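Long-range contact in alpha-glucosidase (Pseudoalteromonas sp. K8, PDB 5HQA), which hydrolyses alpha-glucosides as a chloride-activated family 97 glycoside hydrolase and carries calcium in the site where the inhibitor acarbose binds: residues G312-W317 with F328-P333. Residues are numbered along the deposited sequence; the frame is centred on the assembly and turned at random.
Sequences GWNTGW and FSFTQP
Thr315 ties the two irregular segments 312-317 and 328-333 together through its backbone: its N donates to Gln332 O (3.0 Å), its O accepts from Ser329 N, and next to it Asn314 and Pro333 form a single beta bridge. Both segments belong to the long loop that follows strand 307-310 of the catalytic TIM-barrel domain and precedes helix 339-349, a case of a barrel loop folding back on itself around a residue of the ligand pocket, Trp317. The Asn314 carboxamide joins Ser329 of one segment to Trp317 of the other. Chi1 (54°) puts CG between the backbone N and the carbonyl carbon; from there ND2 donates to Ser329 O at 2.7 Å, in the plane of the amide, while OD1 accepts from Trp317 NE1 at 2.9 Å, with the donor above the carbonyl plane. The carboxamide is thereby held at both ends. Trp317, which touches the bound acarbose unit, has Gly312 CA over one face and Phe328 CE1 over the other, the phenyl edge directed at the five-membered ring in a T-shaped pair with planes at 61°; Trp280 also stacks on this indole. An alanine in place of Trp317 would probably leave Asn314 OD1 without its donor, the carboxamide then held across this contact by ND2 alone, and open a gap where Phe328 CE1 met the indole, next to the bound acarbose unit. Gly316 lies against Phe328, where a side chain would collide with CD1. The Trp313 indole donates from NE1 to His356 O, and Pro333 CB lies at its edge, in the ring plane, 3.8 Å from CE3.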
ATOM      1  N   GLY A 312      -5.874 -17.016 -15.239  1.00 15.99           N
ATOM      2  CA  GLY A 312      -6.744 -17.889 -15.996  1.00 17.68           C
ATOM      3  C   GLY A 312      -6.150 -19.240 -16.307  1.00 16.79           C
ATOM      4  O   GLY A 312      -6.630 -19.917 -17.224  1.00 17.13           O
ATOM      5  N   TRP A 313      -5.113 -19.652 -15.577  1.00 16.00           N
ATOM      6  CA  TRP A 313      -4.441 -20.915 -15.855  1.00 16.13           C
ATOM      7  C   TRP A 313      -5.182 -22.108 -15.265  1.00 17.98           C
ATOM      8  O   TRP A 313      -5.026 -23.228 -15.762  1.00 18.86           O
ATOM      9  CB  TRP A 313      -3.009 -20.876 -15.302  1.00 16.09           C
ATOM     10  CG  TRP A 313      -2.987 -20.809 -13.796  1.00 17.20           C
ATOM     11  CD1 TRP A 313      -3.019 -19.679 -13.019  1.00 14.92           C
ATOM     12  CD2 TRP A 313      -2.969 -21.918 -12.889  1.00 17.52           C
ATOM     13  NE1 TRP A 313      -3.011 -20.022 -11.689  1.00 15.64           N
ATOM     14  CE2 TRP A 313      -2.982 -21.389 -11.581  1.00 15.97           C
ATOM     15  CE3 TRP A 313      -2.939 -23.310 -13.059  1.00 17.02           C
ATOM     16  CZ2 TRP A 313      -2.962 -22.200 -10.443  1.00 16.54           C
ATOM     17  CZ3 TRP A 313      -2.919 -24.119 -11.928  1.00 17.83           C
ATOM     18  CH2 TRP A 313      -2.931 -23.557 -10.635  1.00 17.43           C
ATOM     19  N   ASN A 314      -5.980 -21.893 -14.226  1.00 18.45           N
ATOM     20  CA  ASN A 314      -6.592 -22.956 -13.442  1.00 18.15           C
ATOM     21  C   ASN A 314      -8.077 -23.054 -13.760  1.00 19.32           C
ATOM     22  O   ASN A 314      -8.710 -22.057 -14.110  1.00 19.37           O
ATOM     23  CB  ASN A 314      -6.406 -22.692 -11.947  1.00 18.59           C
ATOM     24  CG  ASN A 314      -6.918 -21.317 -11.527  1.00 19.90           C
ATOM     25  OD1 ASN A 314      -6.687 -20.311 -12.207  1.00 19.94           O
ATOM     26  ND2 ASN A 314      -7.611 -21.271 -10.401  1.00 17.61           N
ATOM     27  N   THR A 315      -8.641 -24.254 -13.621  1.00 18.34           N
ATOM     28  CA  THR A 315     -10.051 -24.423 -13.946  1.00 19.66           C
ATOM     29  C   THR A 315     -10.939 -23.651 -12.969  1.00 21.79           C
ATOM     30  O   THR A 315     -10.626 -23.494 -11.780  1.00 18.48           O
ATOM     31  CB  THR A 315     -10.436 -25.903 -13.963  1.00 20.65           C
ATOM     32  OG1 THR A 315     -10.299 -26.459 -12.652  1.00 22.30           O
ATOM     33  CG2 THR A 315      -9.547 -26.667 -14.932  1.00 21.33           C
ATOM     34  N   GLY A 316     -12.049 -23.136 -13.499  1.00 20.77           N
ATOM     35  CA  GLY A 316     -13.007 -22.411 -12.691  1.00 19.23           C
ATOM     36  C   GLY A 316     -13.369 -21.041 -13.229  1.00 19.68           C
ATOM     37  O   GLY A 316     -14.282 -20.393 -12.707  1.00 20.03           O
ATOM     38  N   TRP A 317     -12.668 -20.578 -14.264  1.00 17.73           N
ATOM     39  CA  TRP A 317     -12.932 -19.252 -14.808  1.00 17.55           C
ATOM     40  C   TRP A 317     -14.053 -19.235 -15.838  1.00 20.21           C
ATOM     41  O   TRP A 317     -14.523 -18.148 -16.189  1.00 21.30           O
ATOM     42  CB  TRP A 317     -11.671 -18.662 -15.454  1.00 15.89           C
ATOM     43  CG  TRP A 317     -10.562 -18.352 -14.481  1.00 15.01           C
ATOM     44  CD1 TRP A 317      -9.604 -19.215 -14.035  1.00 16.53           C
ATOM     45  CD2 TRP A 317     -10.296 -17.095 -13.844  1.00 14.13           C
ATOM     46  NE1 TRP A 317      -8.758 -18.578 -13.160  1.00 15.14           N
ATOM     47  CE2 TRP A 317      -9.156 -17.274 -13.028  1.00 14.99           C
ATOM     48  CE3 TRP A 317     -10.904 -15.834 -13.887  1.00 14.02           C
ATOM     49  CZ2 TRP A 317      -8.614 -16.240 -12.255  1.00 13.52           C
ATOM     50  CZ3 TRP A 317     -10.361 -14.799 -13.113  1.00 14.54           C
ATOM     51  CH2 TRP A 317      -9.230 -15.015 -12.307  1.00 13.50           C
ATOM     52  N   PHE A 328     -13.430 -22.707  -8.165  1.00 20.32           N
ATOM     53  CA  PHE A 328     -12.022 -22.591  -8.531  1.00 19.09           C
ATOM     54  C   PHE A 328     -11.227 -23.769  -7.981  1.00 19.39           C
ATOM     55  O   PHE A 328     -11.355 -24.124  -6.805  1.00 19.62           O
ATOM     56  CB  PHE A 328     -11.434 -21.289  -7.985  1.00 17.49           C
ATOM     57  CG  PHE A 328     -11.735 -20.083  -8.816  1.00 17.90           C
ATOM     58  CD1 PHE A 328     -11.451 -20.071 -10.174  1.00 19.72           C
ATOM     59  CD2 PHE A 328     -12.291 -18.955  -8.235  1.00 18.58           C
ATOM     60  CE1 PHE A 328     -11.718 -18.945 -10.947  1.00 22.40           C
ATOM     61  CE2 PHE A 328     -12.566 -17.826  -8.994  1.00 20.49           C
ATOM     62  CZ  PHE A 328     -12.281 -17.820 -10.355  1.00 21.02           C
ATOM     63  N   SER A 329     -10.412 -24.378  -8.837  1.00 17.68           N
ATOM     64  CA  SER A 329      -9.364 -25.288  -8.400  1.00 18.71           C
ATOM     65  C   SER A 329      -8.047 -24.529  -8.358  1.00 19.88           C
ATOM     66  O   SER A 329      -7.743 -23.743  -9.261  1.00 19.96           O
ATOM     67  CB  SER A 329      -9.235 -26.488  -9.343  1.00 19.49           C
ATOM     68  OG  SER A 329      -8.092 -27.269  -9.023  1.00 20.15           O
ATOM     69  N   PHE A 330      -7.266 -24.754  -7.307  1.00 16.21           N
ATOM     70  CA  PHE A 330      -5.959 -24.123  -7.208  1.00 15.92           C
ATOM     71  C   PHE A 330      -4.830 -25.108  -7.450  1.00 18.26           C
ATOM     72  O   PHE A 330      -3.665 -24.782  -7.200  1.00 20.88           O
ATOM     73  CB  PHE A 330      -5.832 -23.417  -5.859  1.00 15.37           C
ATOM     74  CG  PHE A 330      -6.884 -22.354  -5.667  1.00 16.81           C
ATOM     75  CD1 PHE A 330      -6.751 -21.115  -6.279  1.00 16.61           C
ATOM     76  CD2 PHE A 330      -8.032 -22.614  -4.930  1.00 16.22           C
ATOM     77  CE1 PHE A 330      -7.724 -20.143  -6.135  1.00 15.88           C
ATOM     78  CE2 PHE A 330      -9.014 -21.638  -4.775  1.00 16.49           C
ATOM     79  CZ  PHE A 330      -8.860 -20.402  -5.381  1.00 16.41           C
ATOM     80  N   THR A 331      -5.145 -26.289  -7.971  1.00 18.12           N
ATOM     81  CA  THR A 331      -4.136 -27.255  -8.383  1.00 20.27           C
ATOM     82  C   THR A 331      -4.302 -27.752  -9.807  1.00 23.72           C
ATOM     83  O   THR A 331      -3.330 -28.273 -10.364  1.00 24.90           O
ATOM     84  CB  THR A 331      -4.141 -28.482  -7.456  1.00 21.37           C
ATOM     85  OG1 THR A 331      -5.475 -29.003  -7.372  1.00 22.57           O
ATOM     86  CG2 THR A 331      -3.651 -28.120  -6.065  1.00 21.30           C
ATOM     87  N   GLN A 332      -5.487 -27.627 -10.411  1.00 20.50           N
ATOM     88  CA  GLN A 332      -5.757 -28.260 -11.693  1.00 21.29           C
ATOM     89  C   GLN A 332      -5.737 -27.228 -12.808  1.00 22.61           C
ATOM     90  O   GLN A 332      -6.680 -26.429 -12.916  1.00 21.70           O
ATOM     91  CB  GLN A 332      -7.106 -28.971 -11.662  1.00 26.08           C
ATOM     92  CG  GLN A 332      -7.487 -29.600 -12.993  1.00 33.44           C
ATOM     93  CD  GLN A 332      -6.496 -30.672 -13.425  1.00 42.86           C
ATOM     94  OE1 GLN A 332      -6.219 -31.616 -12.677  1.00 43.97           O
ATOM     95  NE2 GLN A 332      -5.942 -30.522 -14.632  1.00 43.59           N
ATOM     96  N   PRO A 333      -4.722 -27.208 -13.665  1.00 24.18           N
ATOM     97  CA  PRO A 333      -4.736 -26.280 -14.798  1.00 22.25           C
ATOM     98  C   PRO A 333      -5.730 -26.707 -15.866  1.00 21.49           C
ATOM     99  O   PRO A 333      -6.128 -27.872 -15.969  1.00 21.44           O
ATOM    100  CB  PRO A 333      -3.300 -26.351 -15.328  1.00 23.41           C
ATOM    101  CG  PRO A 333      -2.862 -27.723 -14.959  1.00 30.54           C
ATOM    102  CD  PRO A 333      -3.472 -27.987 -13.611  1.00 27.19           C
TER